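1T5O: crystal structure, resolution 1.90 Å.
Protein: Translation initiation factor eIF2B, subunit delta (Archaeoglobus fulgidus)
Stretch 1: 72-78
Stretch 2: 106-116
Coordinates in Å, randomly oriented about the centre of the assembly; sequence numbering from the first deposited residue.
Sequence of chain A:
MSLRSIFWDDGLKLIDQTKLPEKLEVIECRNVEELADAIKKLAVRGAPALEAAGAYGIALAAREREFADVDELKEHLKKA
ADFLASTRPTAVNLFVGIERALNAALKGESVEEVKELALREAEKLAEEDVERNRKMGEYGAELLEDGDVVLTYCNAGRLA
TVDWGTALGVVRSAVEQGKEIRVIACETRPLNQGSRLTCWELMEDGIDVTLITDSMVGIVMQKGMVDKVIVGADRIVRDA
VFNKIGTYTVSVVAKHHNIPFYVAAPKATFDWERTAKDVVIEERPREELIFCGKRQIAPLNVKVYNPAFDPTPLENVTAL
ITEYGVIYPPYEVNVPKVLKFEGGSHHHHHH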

# COMPACT_ATOMS: atom_id res chain seq x y z
N GLU A 72 11.59 -36.13 36.16
CA GLU A 72 12.61 -35.57 35.28
C GLU A 72 11.85 -35.00 34.08
O GLU A 72 12.17 -33.91 33.58
CB GLU A 72 13.57 -36.68 34.83
CG GLU A 72 14.12 -37.50 36.00
CD GLU A 72 15.36 -38.29 35.63
OE1 GLU A 72 15.30 -39.12 34.69
OE2 GLU A 72 16.40 -38.09 36.30
N LEU A 73 10.85 -35.75 33.63
CA LEU A 73 10.02 -35.34 32.52
C LEU A 73 9.38 -34.00 32.86
O LEU A 73 9.53 -33.03 32.12
CB LEU A 73 8.93 -36.38 32.25
CG LEU A 73 7.85 -35.99 31.23
CD1 LEU A 73 8.52 -35.58 29.92
CD2 LEU A 73 6.88 -37.14 31.03
N LYS A 74 8.68 -33.96 34.00
CA LYS A 74 8.02 -32.74 34.46
C LYS A 74 8.96 -31.53 34.53
O LYS A 74 8.62 -30.43 34.06
CB LYS A 74 7.39 -32.96 35.83
CG LYS A 74 6.35 -34.07 35.91
CD LYS A 74 5.61 -34.00 37.25
CE LYS A 74 4.59 -35.12 37.39
NZ LYS A 74 3.62 -35.12 36.27
N GLU A 75 10.13 -31.72 35.12
CA GLU A 75 11.11 -30.65 35.24
C GLU A 75 11.42 -30.12 33.84
O GLU A 75 11.48 -28.90 33.62
CB GLU A 75 12.38 -31.18 35.90
CG GLU A 75 13.39 -30.10 36.26
CD GLU A 75 14.62 -30.65 36.98
OE1 GLU A 75 15.41 -29.82 37.51
OE2 GLU A 75 14.82 -31.89 37.00
N HIS A 76 11.61 -31.04 32.89
CA HIS A 76 11.90 -30.68 31.50
C HIS A 76 10.76 -29.85 30.90
O HIS A 76 11.00 -28.86 30.20
CB HIS A 76 12.10 -31.95 30.66
CG HIS A 76 12.30 -31.69 29.20
ND1 HIS A 76 13.44 -31.09 28.69
CD2 HIS A 76 11.50 -31.93 28.13
CE1 HIS A 76 13.33 -30.98 27.38
NE2 HIS A 76 12.16 -31.49 27.02
N LEU A 77 9.52 -30.24 31.17
CA LEU A 77 8.38 -29.51 30.63
C LEU A 77 8.35 -28.05 31.11
O LEU A 77 8.08 -27.14 30.33
CB LEU A 77 7.07 -30.20 31.00
CG LEU A 77 6.89 -31.60 30.40
CD1 LEU A 77 5.49 -32.09 30.67
CD2 LEU A 77 7.16 -31.56 28.89
N LYS A 78 8.64 -27.83 32.39
CA LYS A 78 8.63 -26.47 32.92
C LYS A 78 9.70 -25.64 32.21
O LYS A 78 9.51 -24.44 31.94
CB LYS A 78 8.88 -26.50 34.43
CG LYS A 78 7.77 -27.19 35.22
CD LYS A 78 8.10 -27.29 36.72
CE LYS A 78 6.99 -27.99 37.48
NZ LYS A 78 7.26 -28.11 38.94
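Stretch 2 (106-116) LKGESVEEVKE

Stretch 1 is helical throughout, part of a longer helix that extends beyond it in both directions. The residues leading up to V111 are loop or turn; stretch 2 becomes helical at V111, continuing past E116. The two helices run in roughly the same direction, with 27° between their N-to-C directions and a closest axial approach of 10.6 Å. The nearest CA pairs are K74 with L106, at 6.2 Å, and L73 with V111, at 7.1 Å. The contact between them buries 404 Å², both sides summed.

The polar contact centres on K74. Its CA-to-CB bond points sideways, but the end of the side chain comes nearer to stretch 2. With chi1 to chi4 in m, t, t and m, it brings NZ to two backbone carbonyls of stretch 2. K74 NZ donates to G108 O at 2.6 Å and to L106 O at 3.0 Å. The ammonium group thus meets the backbone a few residues before V111, and K74 NZ also lies 3.2 Å from V114 CG2.

The apolar contact is built from L73, L77, V111 and V114. L73, L77 and V114 are buried and direct their CA-to-CB bonds toward the opposing stretch. L73 CD2 lies 3.4 Å from V114 CG1 and 3.8 Å from V111 CG1. One helical turn on, L77 CD1 reaches V114 CG1 at 3.7 Å.

L106 packs against the aliphatic parts of two lysines. Its CD2 is 3.6 Å from K74 CB, and its CD1 is 3.8 Å from K78 CE.

Two side-chain bonds within stretch 2 lie at the helix start. S110 is the N-cap: E113 N donates to S110 OG at 3.2 Å. Separately, E109 N donates to E113 OE1 at 2.7 Å. The CA-to-CB bonds of E109 and S110 point away from stretch 1.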

# COMPACT_ATOMS: atom_id res chain seq x y z
N LEU A 106 1.35 -31.93 33.83
CA LEU A 106 1.90 -32.09 35.17
C LEU A 106 0.97 -32.88 36.09
O LEU A 106 1.39 -33.36 37.14
CB LEU A 106 2.22 -30.72 35.77
CG LEU A 106 3.36 -29.98 35.07
CD1 LEU A 106 3.66 -28.71 35.83
CD2 LEU A 106 4.60 -30.86 35.00
N LYS A 107 -0.29 -33.01 35.69
CA LYS A 107 -1.29 -33.74 36.47
C LYS A 107 -1.09 -35.26 36.35
O LYS A 107 -1.70 -36.03 37.09
CB LYS A 107 -2.69 -33.35 36.00
CG LYS A 107 -3.36 -32.30 36.88
CD LYS A 107 -4.27 -31.38 36.07
CE LYS A 107 -5.38 -30.81 36.95
NZ LYS A 107 -6.19 -29.76 36.27
N GLY A 108 -0.23 -35.68 35.42
CA GLY A 108 0.03 -37.09 35.24
C GLY A 108 0.96 -37.60 36.34
O GLY A 108 1.76 -36.85 36.89
N GLU A 109 0.84 -38.89 36.66
CA GLU A 109 1.66 -39.50 37.71
C GLU A 109 2.66 -40.52 37.16
O GLU A 109 3.41 -41.13 37.92
CB GLU A 109 0.75 -40.15 38.76
CG GLU A 109 0.60 -39.33 40.03
CD GLU A 109 1.80 -39.48 40.97
OE1 GLU A 109 1.81 -38.85 42.05
OE2 GLU A 109 2.73 -40.24 40.62
N SER A 110 2.66 -40.71 35.85
CA SER A 110 3.59 -41.63 35.20
C SER A 110 4.03 -40.98 33.91
O SER A 110 3.40 -40.03 33.45
CB SER A 110 2.91 -42.96 34.89
OG SER A 110 1.95 -42.81 33.86
N VAL A 111 5.11 -41.49 33.32
CA VAL A 111 5.62 -40.92 32.08
C VAL A 111 4.56 -40.95 30.96
O VAL A 111 4.38 -39.95 30.27
CB VAL A 111 6.90 -41.65 31.65
CG1 VAL A 111 7.63 -40.86 30.58
CG2 VAL A 111 7.79 -41.84 32.87
N GLU A 112 3.86 -42.08 30.80
CA GLU A 112 2.82 -42.17 29.76
C GLU A 112 1.70 -41.17 30.01
O GLU A 112 1.31 -40.43 29.12
CB GLU A 112 2.20 -43.58 29.70
CG GLU A 112 2.84 -44.53 28.70
CD GLU A 112 1.90 -45.66 28.27
OE1 GLU A 112 1.04 -45.42 27.39
OE2 GLU A 112 2.00 -46.78 28.82
N GLU A 113 1.18 -41.15 31.23
CA GLU A 113 0.12 -40.22 31.60
C GLU A 113 0.47 -38.78 31.21
O GLU A 113 -0.31 -38.11 30.54
CB GLU A 113 -0.14 -40.29 33.10
CG GLU A 113 -1.26 -41.24 33.50
CD GLU A 113 -1.07 -41.80 34.89
OE1 GLU A 113 -0.63 -41.03 35.78
OE2 GLU A 113 -1.38 -42.99 35.11
N VAL A 114 1.65 -38.33 31.64
CA VAL A 114 2.10 -36.98 31.34
C VAL A 114 2.17 -36.74 29.85
O VAL A 114 1.81 -35.66 29.38
CB VAL A 114 3.47 -36.69 31.97
CG1 VAL A 114 3.99 -35.33 31.52
CG2 VAL A 114 3.34 -36.71 33.49
N LYS A 115 2.62 -37.74 29.11
CA LYS A 115 2.70 -37.63 27.66
C LYS A 115 1.31 -37.53 27.02
O LYS A 115 1.06 -36.63 26.20
CB LYS A 115 3.45 -38.84 27.08
CG LYS A 115 4.94 -38.81 27.35
CD LYS A 115 5.57 -40.13 27.02
CE LYS A 115 5.40 -40.48 25.56
NZ LYS A 115 5.65 -41.94 25.30
N GLU A 116 0.41 -38.44 27.40
CA GLU A 116 -0.95 -38.44 26.87
C GLU A 116 -1.73 -37.19 27.28
O GLU A 116 -2.42 -36.59 26.46
CB GLU A 116 -1.71 -39.70 27.34
CG GLU A 116 -3.26 -39.53 27.45
CD GLU A 116 -3.97 -39.24 26.11
OE1 GLU A 116 -3.41 -38.51 25.25
OE2 GLU A 116 -5.13 -39.72 25.93